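PDB 4G1P: Cys-Gly metallodipeptidase DUG1 from Saccharomyces cerevisiae, which hydrolyses the dipeptide Cys-Gly as a metal-dependent dipeptidase and serves as the catalytic component of the glutathione-degrading degradosomal complex. Local coordinates for residues Arg22-Ile27 against Thr139-Leu143; Pro30-Ser34 against Tyr103-Pro107. All blocks are in the same frame, centred on the assembly; numbering follows the deposited sequence.

Contact 1: residues Arg22-Ile27 against Thr139-Leu143; sequences RLTKAI and TGPLL
Thr139 to Leu143 of helix 135-154 pack against Arg22 to Ile27 of helix 16-28, a buried helix-helix contact in the M20 peptidase fold, with local axes 10.3 Å apart and crossing at 133°. Thr139 comes first. Its CG2, anti to the backbone N, reaches the methyl of Ala26 (CG2 to CB 3.8 Å), while its CB meets CD1 of Ile27 at 3.8 Å, the two side chains running antiparallel alongside one another. With the methyl turned to this apolar surface, OG1 is left to accept a hydrogen bond from Lys45 of helix 39-55. Gly140 offers bare backbone, and the CD1 branch of Leu23 settles on its CA at 3.9 Å. One turn on from Thr139, Leu143 carries the largest share of the buried surface. Its CD2 lies near the aliphatic part of Arg22, 4.1 Å from CD, beyond which the chain bends at chi3 (-76°) and the guanidinium group is held by Gln52, Asn147 and a salt bridge to Asp150, the last two further along helix 135-154. The other branch of Leu143 does the closer packing: CD1 touches both Ala26 CB at 3.6 Å and Leu23 CD1 at 3.7 Å.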
# COMPACT_ATOMS: atom_id res chain seq x y z
N ARG A 22 32.27 15.72 0.79
CA ARG A 22 31.48 15.83 2.00
C ARG A 22 30.02 15.49 1.72
O ARG A 22 29.39 14.74 2.47
CB ARG A 22 31.61 17.23 2.59
CG ARG A 22 30.55 17.55 3.61
CD ARG A 22 30.70 18.97 4.11
NE ARG A 22 31.81 19.10 5.05
CZ ARG A 22 32.50 20.21 5.24
NH1 ARG A 22 32.21 21.32 4.56
NH2 ARG A 22 33.49 20.22 6.12
N LEU A 23 29.49 16.00 0.61
CA LEU A 23 28.09 15.81 0.29
C LEU A 23 27.81 14.35 -0.10
O LEU A 23 26.73 13.83 0.12
CB LEU A 23 27.67 16.77 -0.82
CG LEU A 23 26.22 16.69 -1.29
CD1 LEU A 23 25.28 16.96 -0.14
CD2 LEU A 23 25.99 17.68 -2.41
N THR A 24 28.81 13.66 -0.65
CA THR A 24 28.62 12.28 -1.04
C THR A 24 28.46 11.38 0.17
O THR A 24 27.59 10.51 0.19
CB THR A 24 29.79 11.74 -1.88
OG1 THR A 24 29.96 12.56 -3.05
CG2 THR A 24 29.53 10.32 -2.29
N LYS A 25 29.31 11.60 1.18
CA LYS A 25 29.28 10.78 2.38
C LYS A 25 27.96 10.91 3.09
O LYS A 25 27.36 9.91 3.51
CB LYS A 25 30.41 11.17 3.34
CG LYS A 25 31.77 10.68 2.92
CD LYS A 25 32.89 11.44 3.63
CE LYS A 25 34.24 11.01 3.12
NZ LYS A 25 34.13 10.61 1.68
N ALA A 26 27.51 12.15 3.22
CA ALA A 26 26.24 12.49 3.85
C ALA A 26 25.05 11.80 3.18
O ALA A 26 24.21 11.19 3.83
CB ALA A 26 26.05 14.00 3.85
N ILE A 27 24.99 11.93 1.87
CA ILE A 27 23.90 11.39 1.09
C ILE A 27 23.89 9.86 1.19
O ILE A 27 22.84 9.23 1.06
CB ILE A 27 24.01 11.88 -0.38
CG1 ILE A 27 23.75 13.38 -0.45
CG2 ILE A 27 23.08 11.14 -1.31
CD1 ILE A 27 22.44 13.80 0.17
N THR A 139 19.78 18.04 2.60
CA THR A 139 21.18 17.83 2.96
C THR A 139 22.19 18.72 2.19
O THR A 139 23.17 19.21 2.75
CB THR A 139 21.55 16.32 2.87
OG1 THR A 139 20.68 15.59 3.74
CG2 THR A 139 22.97 16.08 3.30
N GLY A 140 21.94 18.94 0.90
CA GLY A 140 22.72 19.90 0.15
C GLY A 140 22.76 21.29 0.78
O GLY A 140 23.84 21.80 1.10
N PRO A 141 21.58 21.91 0.97
CA PRO A 141 21.54 23.25 1.55
C PRO A 141 22.15 23.29 2.95
O PRO A 141 22.95 24.18 3.22
CB PRO A 141 20.04 23.57 1.61
CG PRO A 141 19.44 22.71 0.54
CD PRO A 141 20.23 21.45 0.57
N LEU A 142 21.78 22.34 3.80
CA LEU A 142 22.34 22.26 5.15
C LEU A 142 23.87 22.31 5.12
O LEU A 142 24.48 23.17 5.75
CB LEU A 142 21.88 20.98 5.85
CG LEU A 142 22.25 20.76 7.31
CD1 LEU A 142 21.26 19.81 7.95
CD2 LEU A 142 23.65 20.21 7.46
N LEU A 143 24.48 21.37 4.40
CA LEU A 143 25.94 21.30 4.36
C LEU A 143 26.55 22.56 3.75
O LEU A 143 27.69 22.92 4.05
CB LEU A 143 26.40 20.05 3.61
CG LEU A 143 26.10 18.70 4.26
CD1 LEU A 143 26.46 17.55 3.33
CD2 LEU A 143 26.85 18.59 5.59

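Contact 2: residues Pro30-Ser34 against Tyr103-Pro107; sequences PAVSS and YDVQP
Asp104 OD2 is gripped by Ser33 OG, which donates to it over 2.8 Å and is also hydrogen-bonded to Ser173 OG, and by the backbone N of Glu172. The serine approaches on the anti side of the carboxylate, 29° out of its plane, while OD1 takes the backbone N of Glu171, so both oxygens of this probable active-site aspartate are engaged. The setting is the loop after strand 96-102 of the M20 catalytic domain, lined by the loop that joins helices 16-28 and 39-55. With chi1 at 60°, Asp104 CG stands between its backbone N and carbonyl carbon, which places the carboxylate beside Ser33; an alanine here would probably leave the backbone N of Glu171 and Glu172 without their carboxylate acceptor and Ser33 OG with Ser173 alone of the partners named. The backbones meet next to it. Ala31, the centre of an inverse gamma turn, presents its O to Val105 N at 2.9 Å, a bent bond (139° at the hydrogen). In return Val105 O receives a straighter CA-H...O contact from Val32 CA at 3.5 Å, and a water that donates to the same oxygen also joins Ser34 OG. Val32 divides its branches: CG2 faces CG2 of Val105, the two valine side chains set roughly perpendicular, and CG1 rests 3.8 Å from Pro107 CA. Beyond it, Ser34 OG lies 3.8 Å from Pro107 CD.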
# COMPACT_ATOMS: atom_id res chain seq x y z
N PRO A 30 21.55 6.72 4.81
CA PRO A 30 20.12 6.90 4.57
C PRO A 30 19.32 7.25 5.83
O PRO A 30 18.58 6.41 6.32
CB PRO A 30 19.69 5.53 4.03
CG PRO A 30 20.63 4.58 4.65
CD PRO A 30 21.94 5.30 4.79
N ALA A 31 19.47 8.47 6.32
CA ALA A 31 18.74 8.97 7.48
C ALA A 31 17.24 9.11 7.22
O ALA A 31 16.70 10.23 7.24
CB ALA A 31 19.31 10.31 7.90
N VAL A 32 16.56 8.01 6.96
CA VAL A 32 15.13 8.04 6.75
C VAL A 32 14.41 7.99 8.10
O VAL A 32 14.26 6.94 8.70
CB VAL A 32 14.70 6.85 5.89
CG1 VAL A 32 13.19 6.89 5.63
CG2 VAL A 32 15.50 6.83 4.60
N SER A 33 13.99 9.16 8.58
CA SER A 33 13.41 9.27 9.91
C SER A 33 12.06 8.55 10.07
O SER A 33 11.62 8.27 11.18
CB SER A 33 13.24 10.74 10.29
OG SER A 33 12.33 11.38 9.42
N SER A 34 11.39 8.26 8.97
CA SER A 34 10.08 7.66 9.04
C SER A 34 10.20 6.15 9.14
O SER A 34 9.21 5.47 9.35
CB SER A 34 9.27 8.00 7.80
OG SER A 34 9.88 7.43 6.64
N TYR A 103 18.52 17.07 8.54
CA TYR A 103 19.38 16.04 7.98
C TYR A 103 18.70 14.70 7.72
O TYR A 103 19.33 13.80 7.16
CB TYR A 103 20.61 15.85 8.85
CG TYR A 103 20.34 15.41 10.27
CD1 TYR A 103 20.08 14.07 10.56
CD2 TYR A 103 20.40 16.31 11.33
CE1 TYR A 103 19.85 13.65 11.87
CE2 TYR A 103 20.18 15.90 12.64
CZ TYR A 103 19.91 14.56 12.90
OH TYR A 103 19.70 14.13 14.18
N ASP A 104 17.44 14.55 8.12
CA ASP A 104 16.68 13.35 7.78
C ASP A 104 16.11 13.57 6.40
O ASP A 104 16.16 14.69 5.90
CB ASP A 104 15.56 13.06 8.78
CG ASP A 104 14.53 14.18 8.87
OD1 ASP A 104 14.92 15.34 9.16
OD2 ASP A 104 13.33 13.91 8.65
N VAL A 105 15.60 12.50 5.79
CA VAL A 105 15.18 12.51 4.38
C VAL A 105 14.00 11.57 4.14
O VAL A 105 13.80 10.62 4.88
CB VAL A 105 16.33 12.04 3.45
CG1 VAL A 105 17.49 13.03 3.47
CG2 VAL A 105 16.82 10.64 3.83
N GLN A 106 13.24 11.85 3.09
CA GLN A 106 12.15 10.98 2.65
C GLN A 106 12.66 9.58 2.27
O GLN A 106 13.79 9.42 1.86
CB GLN A 106 11.44 11.61 1.45
CG GLN A 106 10.58 12.81 1.80
CD GLN A 106 9.30 12.41 2.50
OE1 GLN A 106 8.58 11.54 2.03
NE2 GLN A 106 9.02 13.04 3.64
N PRO A 107 11.81 8.55 2.44
CA PRO A 107 12.22 7.22 1.98
C PRO A 107 12.46 7.21 0.47
O PRO A 107 11.93 8.06 -0.25
CB PRO A 107 11.01 6.33 2.31
CG PRO A 107 9.89 7.27 2.55
CD PRO A 107 10.50 8.52 3.10
O HOH W 1 11.62 9.66 6.30

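How the contacts relate
Contact 1 and contact 2 show how a buried helix pair can continue into an active-site loop. Residues 22-27 and 30-34 follow each other in sequence, across the end of helix 16-28, their partners also touch, and the two centres lie 13 Å apart. Leu142 CD1 packs 3.9 Å from Tyr103 N, and Thr139 OG1 stands 4.1 Å from Val105 CG1. Lys45 spans both, bonding Thr139 OG1 and Tyr103 O. The two lie at different distances from the metal: the Thr139 side chain is about 10 Å from a bound zinc ion, whereas that of Gln106, bonded to the zinc ligand Glu172, is about 4 Å from one and about 5 Å from the bound cysteine.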